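Local coordinates for cytochrome b5-domain protein (Methanococcoides burtonii, PDB 6VZ6), which binds heme b, with its iron held by two axial protein ligands, and probably takes part in electron transfer, as in relatives, at residues E3-E8 and K20-Y25. Residues are numbered along the deposited sequence; the frame is centred on the assembly and turned at random.
With HEM (protoporphyrin IX containing Fe), chain B.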
# COMPACT_ATOMS: atom_id res chain seq x y z
N GLU A 3 -10.77 -8.85 -2.84
CA GLU A 3 -9.88 -10.02 -2.89
C GLU A 3 -8.94 -10.19 -1.70
O GLU A 3 -8.61 -9.24 -1.00
CB GLU A 3 -9.08 -10.04 -4.21
CG GLU A 3 -9.99 -10.12 -5.48
CD GLU A 3 -9.25 -10.33 -6.81
OE1 GLU A 3 -8.04 -10.01 -6.89
OE2 GLU A 3 -9.90 -10.77 -7.79
N GLU A 4 -8.59 -11.44 -1.44
CA GLU A 4 -7.65 -11.83 -0.39
C GLU A 4 -6.26 -12.11 -0.95
O GLU A 4 -6.12 -12.79 -1.96
CB GLU A 4 -8.19 -13.07 0.32
CG GLU A 4 -7.50 -13.40 1.60
CD GLU A 4 -8.00 -14.73 2.16
OE1 GLU A 4 -9.17 -14.76 2.61
OE2 GLU A 4 -7.24 -15.73 2.14
N PHE A 5 -5.24 -11.54 -0.30
CA PHE A 5 -3.86 -11.55 -0.77
C PHE A 5 -3.01 -12.24 0.29
O PHE A 5 -3.15 -11.94 1.48
CB PHE A 5 -3.29 -10.14 -0.98
CG PHE A 5 -3.99 -9.31 -2.02
CD1 PHE A 5 -3.44 -9.13 -3.26
CD2 PHE A 5 -5.18 -8.69 -1.74
CE1 PHE A 5 -4.08 -8.33 -4.21
CE2 PHE A 5 -5.82 -7.90 -2.67
CZ PHE A 5 -5.27 -7.73 -3.92
N THR A 6 -2.13 -13.14 -0.13
CA THR A 6 -1.04 -13.54 0.76
C THR A 6 0.09 -12.51 0.67
O THR A 6 0.09 -11.62 -0.19
CB THR A 6 -0.51 -14.90 0.38
OG1 THR A 6 0.12 -14.77 -0.89
CG2 THR A 6 -1.64 -15.94 0.32
N THR A 7 1.07 -12.66 1.57
CA THR A 7 2.27 -11.82 1.55
C THR A 7 2.96 -11.87 0.18
O THR A 7 3.28 -10.82 -0.41
CB THR A 7 3.22 -12.27 2.67
OG1 THR A 7 2.63 -12.00 3.95
CG2 THR A 7 4.55 -11.52 2.58
N GLU A 8 3.18 -13.08 -0.33
CA GLU A 8 3.84 -13.25 -1.63
C GLU A 8 3.04 -12.61 -2.75
O GLU A 8 3.61 -11.94 -3.62
CB GLU A 8 4.03 -14.75 -1.93
CG GLU A 8 4.91 -15.03 -3.16
CD GLU A 8 5.41 -16.48 -3.23
OE1 GLU A 8 6.56 -16.69 -3.67
OE2 GLU A 8 4.65 -17.40 -2.85
N LYS A 20 0.09 -2.16 -10.38
CA LYS A 20 -0.46 -1.13 -9.50
C LYS A 20 0.30 -1.09 -8.18
O LYS A 20 1.05 -2.01 -7.84
CB LYS A 20 -1.94 -1.39 -9.23
CG LYS A 20 -2.84 -1.04 -10.44
CD LYS A 20 -4.30 -1.26 -10.11
CE LYS A 20 -5.18 -0.89 -11.33
NZ LYS A 20 -6.62 -0.92 -11.01
N CYS A 21 0.11 -0.02 -7.43
CA CYS A 21 0.79 0.18 -6.16
C CYS A 21 -0.20 -0.05 -5.01
O CYS A 21 -1.07 0.80 -4.75
CB CYS A 21 1.43 1.56 -6.06
SG CYS A 21 2.52 1.68 -4.56
N TYR A 22 -0.09 -1.23 -4.39
CA TYR A 22 -0.87 -1.63 -3.23
C TYR A 22 0.03 -1.66 -2.00
O TYR A 22 1.24 -1.84 -2.14
CB TYR A 22 -1.46 -3.03 -3.38
CG TYR A 22 -2.50 -3.20 -4.47
CD1 TYR A 22 -3.04 -2.11 -5.16
CD2 TYR A 22 -2.94 -4.46 -4.79
CE1 TYR A 22 -4.03 -2.30 -6.15
CE2 TYR A 22 -3.91 -4.66 -5.74
CZ TYR A 22 -4.44 -3.59 -6.42
OH TYR A 22 -5.38 -3.89 -7.34
N PHE A 23 -0.56 -1.47 -0.82
CA PHE A 23 0.13 -1.83 0.42
C PHE A 23 -0.90 -2.35 1.42
O PHE A 23 -2.10 -2.24 1.22
CB PHE A 23 0.98 -0.68 1.01
CG PHE A 23 0.23 0.58 1.28
CD1 PHE A 23 -0.73 0.64 2.27
CD2 PHE A 23 0.51 1.74 0.54
CE1 PHE A 23 -1.44 1.81 2.52
CE2 PHE A 23 -0.17 2.92 0.80
CZ PHE A 23 -1.17 2.94 1.77
N ALA A 24 -0.42 -2.95 2.50
CA ALA A 24 -1.32 -3.38 3.56
C ALA A 24 -1.12 -2.51 4.79
O ALA A 24 -0.04 -1.98 5.06
CB ALA A 24 -1.10 -4.85 3.90
N TYR A 25 -2.22 -2.30 5.49
CA TYR A 25 -2.24 -1.57 6.75
C TYR A 25 -3.32 -2.17 7.62
O TYR A 25 -4.50 -2.15 7.25
CB TYR A 25 -2.49 -0.08 6.52
CG TYR A 25 -2.56 0.72 7.81
CD1 TYR A 25 -1.41 1.06 8.47
CD2 TYR A 25 -3.78 1.11 8.35
CE1 TYR A 25 -1.44 1.81 9.63
CE2 TYR A 25 -3.83 1.87 9.54
CZ TYR A 25 -2.64 2.19 10.17
OH TYR A 25 -2.62 2.93 11.31
CHA HEM B . 1.09 11.26 2.77
CHB HEM B . 5.62 11.16 4.28
CHC HEM B . 5.18 6.56 5.56
CHD HEM B . 0.84 6.51 3.42
C1A HEM B . 2.33 11.67 3.17
C2A HEM B . 2.79 13.03 3.23
C3A HEM B . 4.07 12.99 3.64
C4A HEM B . 4.42 11.60 3.84
CMA HEM B . 5.06 14.14 3.89
CAA HEM B . 1.89 14.25 2.86
CBA HEM B . 2.01 15.41 3.83
CGA HEM B . 1.15 15.10 5.00
O1A HEM B . 0.14 14.41 4.75
O2A HEM B . 1.47 15.53 6.14
C1B HEM B . 5.87 9.91 4.74
C2B HEM B . 7.13 9.53 5.24
C3B HEM B . 7.07 8.27 5.62
C4B HEM B . 5.73 7.79 5.34
CMB HEM B . 8.34 10.47 5.36
CAB HEM B . 8.29 7.65 6.34
CBB HEM B . 8.08 6.84 7.38
C1C HEM B . 3.95 6.14 5.11
C2C HEM B . 3.36 4.83 5.32
C3C HEM B . 2.16 4.81 4.71
C4C HEM B . 1.95 6.12 4.12
CMC HEM B . 4.08 3.70 6.09
CAC HEM B . 1.07 3.70 4.57
CBC HEM B . 0.86 2.77 5.48
C1D HEM B . 0.56 7.78 2.98
C2D HEM B . -0.58 8.18 2.17
C3D HEM B . -0.53 9.50 2.01
C4D HEM B . 0.66 9.95 2.69
CMD HEM B . -1.67 7.23 1.63
CAD HEM B . -1.49 10.43 1.22
CBD HEM B . -1.08 10.40 -0.25
CGD HEM B . -1.90 11.35 -1.10
O1D HEM B . -1.76 11.33 -2.34
O2D HEM B . -2.75 12.07 -0.55
NA HEM B . 3.33 10.82 3.55
NB HEM B . 5.03 8.82 4.78
NC HEM B . 3.05 6.91 4.39
ND HEM B . 1.30 8.88 3.27
FE HEM B . 3.17 8.90 4.01
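The two outermost strands of the mixed sheet in this cytochrome b5-like domain, 3-5 and 22-25, meet through one pair of aromatic rings, Phe5 and Tyr22, with strands 72-76 and 28-31 lying between them in the sheet. Phe5 CZ rests 3.8 Å from Tyr22 CE2. The ring planes stand near perpendicular, at 87°, with centroids 5.8 Å apart, and the approach is oblique, carbon to carbon. In both residues CG is anti to the carbonyl carbon (chi1 -62° in Phe5, -66° in Tyr22), which turns each ring toward the other strand. Val29 of strand 28-31 touches both rings, while Leu10 of helix 7-12 and Tyr13 also pack on Tyr22. One residue on, Phe23 turns to the heme: its CZ lies 3.7 Å from HEM CAC, and that vinyl carbon sits over one ring face, offset toward the rim. Tyr25 CD1 reaches the other vinyl carbon, HEM CBC, at 4.1 Å. An alanine in place of Phe23 would probably strip the vinyl of the ring face against CAC, leaving Tyr25 at CBC, and take away a ring that meets Trp38. No hydrogen bond joins segments 3-8 and 20-25; strand 22-25 thus separates an apolar cluster of Phe5, Tyr22, Val29 and Leu10 from the heme side, consistent with the second, smaller hydrophobic core of cytochrome b5 domains.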